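Local coordinates for protein carboxylesterase (Uncultured bacterium, PDB 5GMX) that hydrolyses carboxylic esters as a family VIII carboxylesterase related to beta-lactamases, and also shows hydrolytic activity toward oxyimino cephalosporins, at residues D47-F52 with R59-D64; A85-I90 with A188-S193; D98-F103 with M144-W149. One frame throughout, in Å; residues are numbered along the deposited sequence.

Contact 1 of 3, residues D47-F52 with R59-D64; sequences DLWGGF and RPWRSD
The indole of W49 lies with one face against the backbone of R62 and S63: S63 CA stands 3.5 Å above the ring plane over its centre, and R62 C is displaced toward the rim. CB of S63 completes a CH-pi contact, 3.7 Å from the centroid of the W49 six-membered ring. At the edge, W49 CD1 is 3.3 Å from W61 O. A chi1 of 62°, with CG between the backbone N and the carbonyl carbon, turns the ring over the 59-64 segment. The W61 indole receives F52 O at its edge and passes W49 obliquely, the planes 33° apart, while W61 CD1 rests 3.5 Å from W49 CB. The F52 ring has the R59 carbonyl at its edge.

One backbone bond joins the segments: W61 N donates to G51 O at 2.7 Å and 168°. A water donates to W61 O at 2.8 Å and to G51 O at 3.2 Å. A single bridge, F52 with P60, thus returns the loop to the end of strand 43-51, flanked by the packing of W49 on W61, R62 and S63; salt bridging of D47 to R273, which also bonds S63 O, ties both segments to helix 272-283.

Contact 2 of 3, residues A85-I90 with A188-S193; sequences ADEGLI and AEKVAS
E87 and K190 meet through their charged ends alone, and the whole contact rests on one salt bridge. K190 NZ donates to E87 OE2 at 3.0 Å, on the syn lone pair, the side facing the other carboxylate oxygen. That second oxygen is a looser neighbour, with E87 OE1 3.6 Å from K190 NZ, so the grip is lopsided rather than evenly bidentate. The glutamate reaches out with an extended chain, whereas the lysine is straight as far as CE and then bends at chi4 (-66°), which turns its ammonium to the carboxylate.

Beyond this pair the interface is sparse. The backbones are well separated, E87 CA lying 10.9 Å from K190 CA, and only 74 Å² is buried in total. L89 CD1 is still 6.0 Å from K190 CE. E87 is exposed, so solvent probably screens the bridge and limits its strength.

The closer packing belongs to the flanks: the K190 side chain touches L84 and V191 touches T79, both on helix 72-86. E87 lies within the Schellman motif that ends this helix, where G88, at positive phi, bonds back through G88 N to A85 O at 3.0 Å. K190 stands in the last turns of helix 183-192, where a wider pi-type turn is marked by S193 N to A188 O. The salt bridge thus spans from the C-terminal end of helix 72-86 to that of helix 183-192.

Contact 3 of 3, residues D98-F103 with M144-W149; sequences DYWPEF and MLAAQW
A146 and F103 share one cation: NZ of K108 donates to the carbonyl oxygen of A146 and to that of Q148, while the same lysine makes a cation-pi interaction with the F103 ring. The ammonium thus takes two acceptors from segment 144-149 and engages segment 98-103 as well, although no hydrogen bond joins the two segments directly. The nearest polar approach between them is E102 O to A146 O at 3.6 Å, two acceptors that cannot bond to each other; the K108 bond to A146 O probably eases their proximity.

The direct contact is apolar and centres on the methyl group of A146. A146 CB lies 3.7 Å from W100 CZ2, obliquely to the indole, and 3.8 Å from F103 CA. F103 CD1 is 4.2 Å from A146 CB. The backbones come close because so little side chain intervenes: F103 CA and A146 CA are 4.3 Å apart.

The two aromatic groups also pack on each other. F103 CD1 stands 3.6 Å above one face of the W100 indole, toward its rim, and E102 OE1 lies at the edge of that indole, in its plane. That oxygen is salt-bridged to R175 of helix 165-175, which with E171 also touches W100. Both rings have CG anti to the backbone N (chi1 -179° in W100, -165° in F103), and F103 N bonds back to W100 O at 2.9 Å, closing a turn that brings an edge of the F103 ring over the rim of the W100 face.

The junction combines a hydrophobic seat for one methyl with a lysine, K108, that bonds two carbonyl oxygens of 144-149 and faces the F103 ring, so that the end of helix 138-146 is joined to the 3-10 turn at 101-103 through a third residue rather than by mutual backbone bonding.

Contact 1 comes first along the chain and closes before contacts 2 and 3 begin; contact 3 falls wholly between the two segments of contact 2. Contact 1 belongs to the antiparallel sheet, on strand 43-51, and its centre is about 43 Å from that of contact 3, on opposite sides of the chain's centre. Contact 2 is about 31 Å from contact 1 and about 23 Å from contact 3, centre to centre. Contacts 2 and 3 touch where L89 and I90 pack on Y99, joining the turn after helix 72-86 to helix 96-99; both lie in the helical part. Helix 72-86 carries K74 and follows S71, two pocket residues spaced consistently with the family's SxxK motif.

Contact 1 of 3, residues D47-F52 with R59-D64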
loop_
_atom_site.group_PDB
_atom_site.type_symbol
_atom_site.label_atom_id
_atom_site.label_comp_id
_atom_site.label_asym_id
_atom_site.label_seq_id
_atom_site.Cartn_x
_atom_site.Cartn_y
_atom_site.Cartn_z
ATOM N N ASP A 47 17.346 -4.355 -8.745
ATOM C CA ASP A 47 17.311 -4.403 -7.294
ATOM C C ASP A 47 18.426 -3.496 -6.777
ATOM O O ASP A 47 19.574 -3.916 -6.668
ATOM C CB ASP A 47 17.478 -5.849 -6.808
ATOM C CG ASP A 47 17.487 -5.977 -5.287
ATOM O OD1 ASP A 47 17.208 -4.978 -4.586
ATOM O OD2 ASP A 47 17.751 -7.097 -4.788
ATOM N N LEU A 48 18.074 -2.251 -6.473
ATOM C CA LEU A 48 19.050 -1.215 -6.172
ATOM C C LEU A 48 18.769 -0.511 -4.850
ATOM O O LEU A 48 17.623 -0.416 -4.412
ATOM C CB LEU A 48 19.077 -0.173 -7.295
ATOM C CG LEU A 48 19.421 -0.650 -8.707
ATOM C CD1 LEU A 48 19.181 0.477 -9.689
ATOM C CD2 LEU A 48 20.859 -1.177 -8.804
ATOM N N TRP A 49 19.823 -0.013 -4.220
ATOM C CA TRP A 49 19.653 0.872 -3.072
ATOM C C TRP A 49 20.850 1.803 -2.981
ATOM O O TRP A 49 21.815 1.661 -3.739
ATOM C CB TRP A 49 19.461 0.080 -1.769
ATOM C CG TRP A 49 20.621 -0.787 -1.391
ATOM C CD1 TRP A 49 21.653 -0.473 -0.539
ATOM C CD2 TRP A 49 20.885 -2.109 -1.870
ATOM N NE1 TRP A 49 22.534 -1.529 -0.454
ATOM C CE2 TRP A 49 22.089 -2.543 -1.263
ATOM C CE3 TRP A 49 20.215 -2.974 -2.744
ATOM C CZ2 TRP A 49 22.641 -3.805 -1.514
ATOM C CZ3 TRP A 49 20.766 -4.233 -2.992
ATOM C CH2 TRP A 49 21.968 -4.632 -2.381
ATOM N N GLY A 50 20.771 2.774 -2.082
ATOM C CA GLY A 50 21.854 3.720 -1.910
ATOM C C GLY A 50 21.583 4.741 -0.827
ATOM O O GLY A 50 20.465 4.832 -0.304
ATOM N N GLY A 51 22.614 5.506 -0.487
ATOM C CA GLY A 51 22.495 6.572 0.486
ATOM C C GLY A 51 22.518 6.082 1.914
ATOM O O GLY A 51 23.110 5.046 2.221
ATOM N N PHE A 52 21.850 6.817 2.796
ATOM C CA PHE A 52 21.974 6.565 4.226
ATOM C C PHE A 52 20.639 6.315 4.905
ATOM O O PHE A 52 19.595 6.745 4.430
ATOM C CB PHE A 52 22.699 7.735 4.891
ATOM C CG PHE A 52 24.053 8.016 4.296
ATOM C CD1 PHE A 52 24.192 8.912 3.249
ATOM C CD2 PHE A 52 25.179 7.360 4.768
ATOM C CE1 PHE A 52 25.431 9.159 2.693
ATOM C CE2 PHE A 52 26.425 7.603 4.216
ATOM C CZ PHE A 52 26.550 8.506 3.176
ATOM N N ARG A 59 25.192 6.155 8.724
ATOM C CA ARG A 59 24.898 4.734 8.578
ATOM C C ARG A 59 24.338 4.476 7.193
ATOM O O ARG A 59 23.211 4.860 6.902
ATOM C CB ARG A 59 23.896 4.252 9.627
ATOM C CG ARG A 59 24.371 4.341 11.069
ATOM C CD ARG A 59 23.399 3.639 12.019
ATOM N NE ARG A 59 22.043 4.187 11.988
ATOM C CZ ARG A 59 21.641 5.278 12.640
ATOM N NH1 ARG A 59 22.493 5.969 13.391
ATOM N NH2 ARG A 59 20.376 5.676 12.542
ATOM N N PRO A 60 25.120 3.801 6.338
ATOM C CA PRO A 60 24.668 3.573 4.960
ATOM C C PRO A 60 23.437 2.674 4.886
ATOM O O PRO A 60 23.280 1.761 5.691
ATOM C CB PRO A 60 25.882 2.919 4.289
ATOM C CG PRO A 60 27.061 3.317 5.151
ATOM C CD PRO A 60 26.517 3.377 6.544
ATOM N N TRP A 61 22.574 2.957 3.918
ATOM C CA TRP A 61 21.436 2.103 3.593
ATOM C C TRP A 61 21.946 0.734 3.147
ATOM O O TRP A 61 22.869 0.643 2.340
ATOM C CB TRP A 61 20.593 2.761 2.486
ATOM C CG TRP A 61 19.237 2.151 2.219
ATOM C CD1 TRP A 61 18.968 0.964 1.590
ATOM C CD2 TRP A 61 17.965 2.727 2.539
ATOM N NE1 TRP A 61 17.603 0.759 1.518
ATOM C CE2 TRP A 61 16.968 1.825 2.098
ATOM C CE3 TRP A 61 17.570 3.913 3.172
ATOM C CZ2 TRP A 61 15.603 2.081 2.260
ATOM C CZ3 TRP A 61 16.212 4.162 3.334
ATOM C CH2 TRP A 61 15.249 3.251 2.878
ATOM N N ARG A 62 21.377 -0.333 3.693
ATOM C CA ARG A 62 21.845 -1.668 3.331
ATOM C C ARG A 62 20.792 -2.418 2.544
ATOM O O ARG A 62 19.683 -1.917 2.358
ATOM C CB ARG A 62 22.273 -2.434 4.577
ATOM C CG ARG A 62 23.347 -1.652 5.334
ATOM C CD ARG A 62 23.852 -2.378 6.544
ATOM N NE ARG A 62 24.388 -3.677 6.154
ATOM C CZ ARG A 62 25.259 -4.373 6.871
ATOM N NH1 ARG A 62 25.731 -3.879 8.010
ATOM N NH2 ARG A 62 25.676 -5.551 6.432
ATOM N N SER A 63 21.148 -3.599 2.043
ATOM C CA SER A 63 20.227 -4.359 1.207
ATOM C C SER A 63 18.923 -4.692 1.936
ATOM O O SER A 63 17.852 -4.672 1.337
ATOM C CB SER A 63 20.886 -5.651 0.715
ATOM O OG SER A 63 21.239 -6.482 1.799
ATOM N N ASP A 64 19.012 -4.977 3.230
ATOM C CA ASP A 64 17.829 -5.384 3.987
ATOM C C ASP A 64 17.176 -4.249 4.785
ATOM O O ASP A 64 16.331 -4.505 5.640
ATOM C CB ASP A 64 18.192 -6.537 4.935
ATOM C CG ASP A 64 19.180 -6.128 6.015
ATOM O OD1 ASP A 64 19.774 -5.029 5.907
ATOM O OD2 ASP A 64 19.399 -6.926 6.954
HETATM O O HOH W 1 24.136 2.506 0.626
#

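Contact 2 of 3, residues A85-I90 with A188-S193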
loop_
_atom_site.group_PDB
_atom_site.type_symbol
_atom_site.label_atom_id
_atom_site.label_comp_id
_atom_site.label_asym_id
_atom_site.label_seq_id
_atom_site.Cartn_x
_atom_site.Cartn_y
_atom_site.Cartn_z
ATOM N N ALA A 85 -10.524 -13.546 -2.127
ATOM C CA ALA A 85 -11.684 -13.574 -2.999
ATOM C C ALA A 85 -11.448 -14.644 -4.056
ATOM O O ALA A 85 -12.373 -15.354 -4.458
ATOM C CB ALA A 85 -11.932 -12.219 -3.632
ATOM N N ASP A 86 -10.180 -14.795 -4.449
ATOM C CA ASP A 86 -9.822 -15.718 -5.519
ATOM C C ASP A 86 -10.002 -17.154 -5.047
ATOM O O ASP A 86 -10.297 -18.034 -5.846
ATOM C CB ASP A 86 -8.376 -15.483 -5.979
ATOM C CG ASP A 86 -8.027 -16.256 -7.250
ATOM O OD1 ASP A 86 -8.770 -16.125 -8.252
ATOM O OD2 ASP A 86 -7.016 -16.999 -7.242
ATOM N N GLU A 87 -9.843 -17.380 -3.745
ATOM C CA GLU A 87 -10.059 -18.703 -3.154
ATOM C C GLU A 87 -11.542 -19.002 -2.906
ATOM O O GLU A 87 -11.891 -20.104 -2.499
ATOM C CB GLU A 87 -9.317 -18.834 -1.821
ATOM C CG GLU A 87 -7.809 -18.712 -1.901
ATOM C CD GLU A 87 -7.170 -18.654 -0.516
ATOM O OE1 GLU A 87 -7.904 -18.809 0.487
ATOM O OE2 GLU A 87 -5.941 -18.442 -0.426
ATOM N N GLY A 88 -12.406 -18.015 -3.122
ATOM C CA GLY A 88 -13.838 -18.213 -2.970
ATOM C C GLY A 88 -14.386 -17.911 -1.582
ATOM O O GLY A 88 -15.542 -18.215 -1.289
ATOM N N LEU A 89 -13.574 -17.300 -0.726
ATOM C CA LEU A 89 -14.016 -16.981 0.629
ATOM C C LEU A 89 -14.732 -15.626 0.689
ATOM O O LEU A 89 -15.521 -15.377 1.594
ATOM C CB LEU A 89 -12.832 -16.992 1.596
ATOM C CG LEU A 89 -12.218 -18.369 1.830
ATOM C CD1 LEU A 89 -10.953 -18.251 2.651
ATOM C CD2 LEU A 89 -13.222 -19.268 2.522
ATOM N N ILE A 90 -14.461 -14.762 -0.285
ATOM C CA ILE A 90 -15.086 -13.442 -0.334
ATOM C C ILE A 90 -15.725 -13.178 -1.688
ATOM O O ILE A 90 -15.101 -13.401 -2.721
ATOM C CB ILE A 90 -14.065 -12.331 -0.058
ATOM C CG1 ILE A 90 -13.426 -12.542 1.313
ATOM C CG2 ILE A 90 -14.726 -10.954 -0.183
ATOM C CD1 ILE A 90 -12.325 -11.543 1.655
ATOM N N ALA A 188 1.662 -12.176 5.353
ATOM C CA ALA A 188 2.875 -12.998 5.381
ATOM C C ALA A 188 2.667 -14.352 4.708
ATOM O O ALA A 188 3.452 -14.744 3.848
ATOM C CB ALA A 188 3.350 -13.209 6.815
ATOM N N GLU A 189 1.599 -15.053 5.084
ATOM C CA GLU A 189 1.409 -16.441 4.659
ATOM C C GLU A 189 0.855 -16.597 3.252
ATOM O O GLU A 189 1.211 -17.536 2.543
ATOM C CB GLU A 189 0.499 -17.183 5.653
ATOM C CG GLU A 189 1.201 -17.509 6.981
ATOM C CD GLU A 189 0.279 -18.113 8.034
ATOM O OE1 GLU A 189 -0.929 -18.275 7.756
ATOM O OE2 GLU A 189 0.767 -18.416 9.149
ATOM N N LYS A 190 -0.010 -15.683 2.835
ATOM C CA LYS A 190 -0.685 -15.854 1.558
ATOM C C LYS A 190 -0.125 -15.001 0.427
ATOM O O LYS A 190 -0.352 -15.305 -0.732
ATOM C CB LYS A 190 -2.178 -15.584 1.719
ATOM C CG LYS A 190 -2.857 -16.622 2.591
ATOM C CD LYS A 190 -4.346 -16.415 2.662
ATOM C CE LYS A 190 -5.021 -17.642 3.255
ATOM N NZ LYS A 190 -4.876 -18.812 2.343
ATOM N N VAL A 191 0.608 -13.943 0.748
ATOM C CA VAL A 191 1.119 -13.075 -0.302
ATOM C C VAL A 191 2.646 -13.041 -0.367
ATOM O O VAL A 191 3.229 -13.357 -1.399
ATOM C CB VAL A 191 0.602 -11.629 -0.131
ATOM C CG1 VAL A 191 1.224 -10.719 -1.172
ATOM C CG2 VAL A 191 -0.914 -11.595 -0.209
ATOM N N ALA A 192 3.283 -12.661 0.734
ATOM C CA ALA A 192 4.716 -12.351 0.733
ATOM C C ALA A 192 5.636 -13.575 0.782
ATOM O O ALA A 192 6.583 -13.676 -0.004
ATOM C CB ALA A 192 5.037 -11.433 1.889
ATOM N N SER A 193 5.385 -14.474 1.728
ATOM C CA SER A 193 6.256 -15.630 1.931
ATOM C C SER A 193 6.335 -16.584 0.729
ATOM O O SER A 193 7.429 -17.014 0.383
ATOM C CB SER A 193 5.826 -16.416 3.171
ATOM O OG SER A 193 6.747 -17.454 3.454
#

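Contact 3 of 3, residues D98-F103 with M144-W149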
loop_
_atom_site.group_PDB
_atom_site.type_symbol
_atom_site.label_atom_id
_atom_site.label_comp_id
_atom_site.label_asym_id
_atom_site.label_seq_id
_atom_site.Cartn_x
_atom_site.Cartn_y
_atom_site.Cartn_z
ATOM N N ASP A 98 -22.592 -9.833 5.691
ATOM C CA ASP A 98 -22.620 -11.290 5.530
ATOM C C ASP A 98 -21.447 -11.945 6.260
ATOM O O ASP A 98 -21.574 -13.043 6.797
ATOM C CB ASP A 98 -22.584 -11.674 4.047
ATOM C CG ASP A 98 -23.916 -11.451 3.351
ATOM O OD1 ASP A 98 -24.844 -10.913 4.000
ATOM O OD2 ASP A 98 -24.032 -11.806 2.152
ATOM N N TYR A 99 -20.308 -11.260 6.279
ATOM C CA TYR A 99 -19.098 -11.781 6.909
ATOM C C TYR A 99 -18.824 -11.143 8.268
ATOM O O TYR A 99 -18.121 -11.710 9.107
ATOM C CB TYR A 99 -17.890 -11.557 6.008
ATOM C CG TYR A 99 -18.098 -11.966 4.574
ATOM C CD1 TYR A 99 -18.188 -13.305 4.222
ATOM C CD2 TYR A 99 -18.140 -11.013 3.560
ATOM C CE1 TYR A 99 -18.366 -13.688 2.901
ATOM C CE2 TYR A 99 -18.308 -11.386 2.233
ATOM C CZ TYR A 99 -18.413 -12.726 1.911
ATOM O OH TYR A 99 -18.576 -13.111 0.600
ATOM N N TRP A 100 -19.363 -9.942 8.454
ATOM C CA TRP A 100 -19.064 -9.090 9.601
ATOM C C TRP A 100 -20.386 -8.477 10.054
ATOM O O TRP A 100 -20.707 -7.346 9.700
ATOM C CB TRP A 100 -18.043 -8.019 9.209
ATOM C CG TRP A 100 -17.599 -7.067 10.293
ATOM C CD1 TRP A 100 -17.935 -7.096 11.619
ATOM C CD2 TRP A 100 -16.722 -5.945 10.127
ATOM N NE1 TRP A 100 -17.327 -6.059 12.282
ATOM C CE2 TRP A 100 -16.573 -5.340 11.391
ATOM C CE3 TRP A 100 -16.049 -5.392 9.029
ATOM C CZ2 TRP A 100 -15.782 -4.207 11.588
ATOM C CZ3 TRP A 100 -15.262 -4.265 9.227
ATOM C CH2 TRP A 100 -15.137 -3.686 10.500
ATOM N N PRO A 101 -21.181 -9.255 10.802
ATOM C CA PRO A 101 -22.583 -8.930 11.121
ATOM C C PRO A 101 -22.748 -7.594 11.821
ATOM O O PRO A 101 -23.657 -6.833 11.481
ATOM C CB PRO A 101 -23.011 -10.075 12.048
ATOM C CG PRO A 101 -22.069 -11.202 11.724
ATOM C CD PRO A 101 -20.758 -10.539 11.384
ATOM N N GLU A 102 -21.861 -7.305 12.769
ATOM C CA GLU A 102 -21.909 -6.048 13.512
ATOM C C GLU A 102 -21.804 -4.829 12.601
ATOM O O GLU A 102 -22.232 -3.729 12.964
ATOM C CB GLU A 102 -20.789 -5.986 14.557
ATOM C CG GLU A 102 -20.783 -7.124 15.564
ATOM C CD GLU A 102 -19.854 -8.276 15.173
ATOM O OE1 GLU A 102 -19.736 -8.598 13.966
ATOM O OE2 GLU A 102 -19.243 -8.863 16.091
ATOM N N PHE A 103 -21.254 -5.028 11.408
ATOM C CA PHE A 103 -21.082 -3.925 10.472
ATOM C C PHE A 103 -22.427 -3.407 9.967
ATOM O O PHE A 103 -22.514 -2.293 9.454
ATOM C CB PHE A 103 -20.200 -4.362 9.292
ATOM C CG PHE A 103 -19.666 -3.219 8.467
ATOM C CD1 PHE A 103 -18.497 -2.570 8.831
ATOM C CD2 PHE A 103 -20.326 -2.809 7.329
ATOM C CE1 PHE A 103 -17.990 -1.538 8.067
ATOM C CE2 PHE A 103 -19.831 -1.764 6.557
ATOM C CZ PHE A 103 -18.658 -1.134 6.925
HETATM N N MSE A 144 -15.643 0.014 17.011
HETATM C CA MSE A 144 -16.024 1.406 16.831
HETATM C C MSE A 144 -16.437 1.754 15.395
HETATM O O MSE A 144 -17.466 2.408 15.176
HETATM C CB MSE A 144 -14.877 2.303 17.262
HETATM C CG MSE A 144 -15.011 3.748 16.823
HETATM SE SE MSE A 144 -13.463 4.753 17.453
HETATM C CE MSE A 144 -13.551 4.279 19.351
ATOM N N LEU A 145 -15.639 1.330 14.414
ATOM C CA LEU A 145 -15.967 1.622 13.017
ATOM C C LEU A 145 -17.254 0.948 12.559
ATOM O O LEU A 145 -18.033 1.556 11.830
ATOM C CB LEU A 145 -14.820 1.227 12.083
ATOM C CG LEU A 145 -13.590 2.119 12.230
ATOM C CD1 LEU A 145 -12.443 1.601 11.382
ATOM C CD2 LEU A 145 -13.941 3.564 11.881
ATOM N N ALA A 146 -17.477 -0.301 12.965
ATOM C CA ALA A 146 -18.708 -0.998 12.575
ATOM C C ALA A 146 -19.952 -0.290 13.116
ATOM O O ALA A 146 -21.015 -0.324 12.499
ATOM C CB ALA A 146 -18.682 -2.448 13.049
ATOM N N ALA A 147 -19.809 0.385 14.249
ATOM C CA ALA A 147 -20.949 1.028 14.891
ATOM C C ALA A 147 -21.214 2.438 14.340
ATOM O O ALA A 147 -22.205 3.072 14.679
ATOM C CB ALA A 147 -20.731 1.076 16.395
ATOM N N GLN A 148 -20.337 2.908 13.465
ATOM C CA GLN A 148 -20.336 4.305 13.055
ATOM C C GLN A 148 -21.301 4.637 11.926
ATOM O O GLN A 148 -21.446 3.885 10.965
ATOM C CB GLN A 148 -18.918 4.704 12.646
ATOM C CG GLN A 148 -18.727 6.165 12.345
ATOM C CD GLN A 148 -17.263 6.532 12.297
ATOM O OE1 GLN A 148 -16.549 6.389 13.287
ATOM N NE2 GLN A 148 -16.806 7.013 11.144
ATOM N N TRP A 149 -21.948 5.790 12.062
ATOM C CA TRP A 149 -22.820 6.350 11.032
ATOM C C TRP A 149 -21.985 7.015 9.934
ATOM O O TRP A 149 -21.140 7.858 10.226
ATOM C CB TRP A 149 -23.787 7.365 11.674
ATOM C CG TRP A 149 -24.723 8.034 10.726
ATOM C CD1 TRP A 149 -24.626 9.308 10.232
ATOM C CD2 TRP A 149 -25.897 7.464 10.141
ATOM N NE1 TRP A 149 -25.669 9.562 9.377
ATOM C CE2 TRP A 149 -26.468 8.451 9.306
ATOM C CE3 TRP A 149 -26.524 6.221 10.245
ATOM C CZ2 TRP A 149 -27.636 8.228 8.571
ATOM C CZ3 TRP A 149 -27.685 5.997 9.517
ATOM C CH2 TRP A 149 -28.231 7.001 8.695
#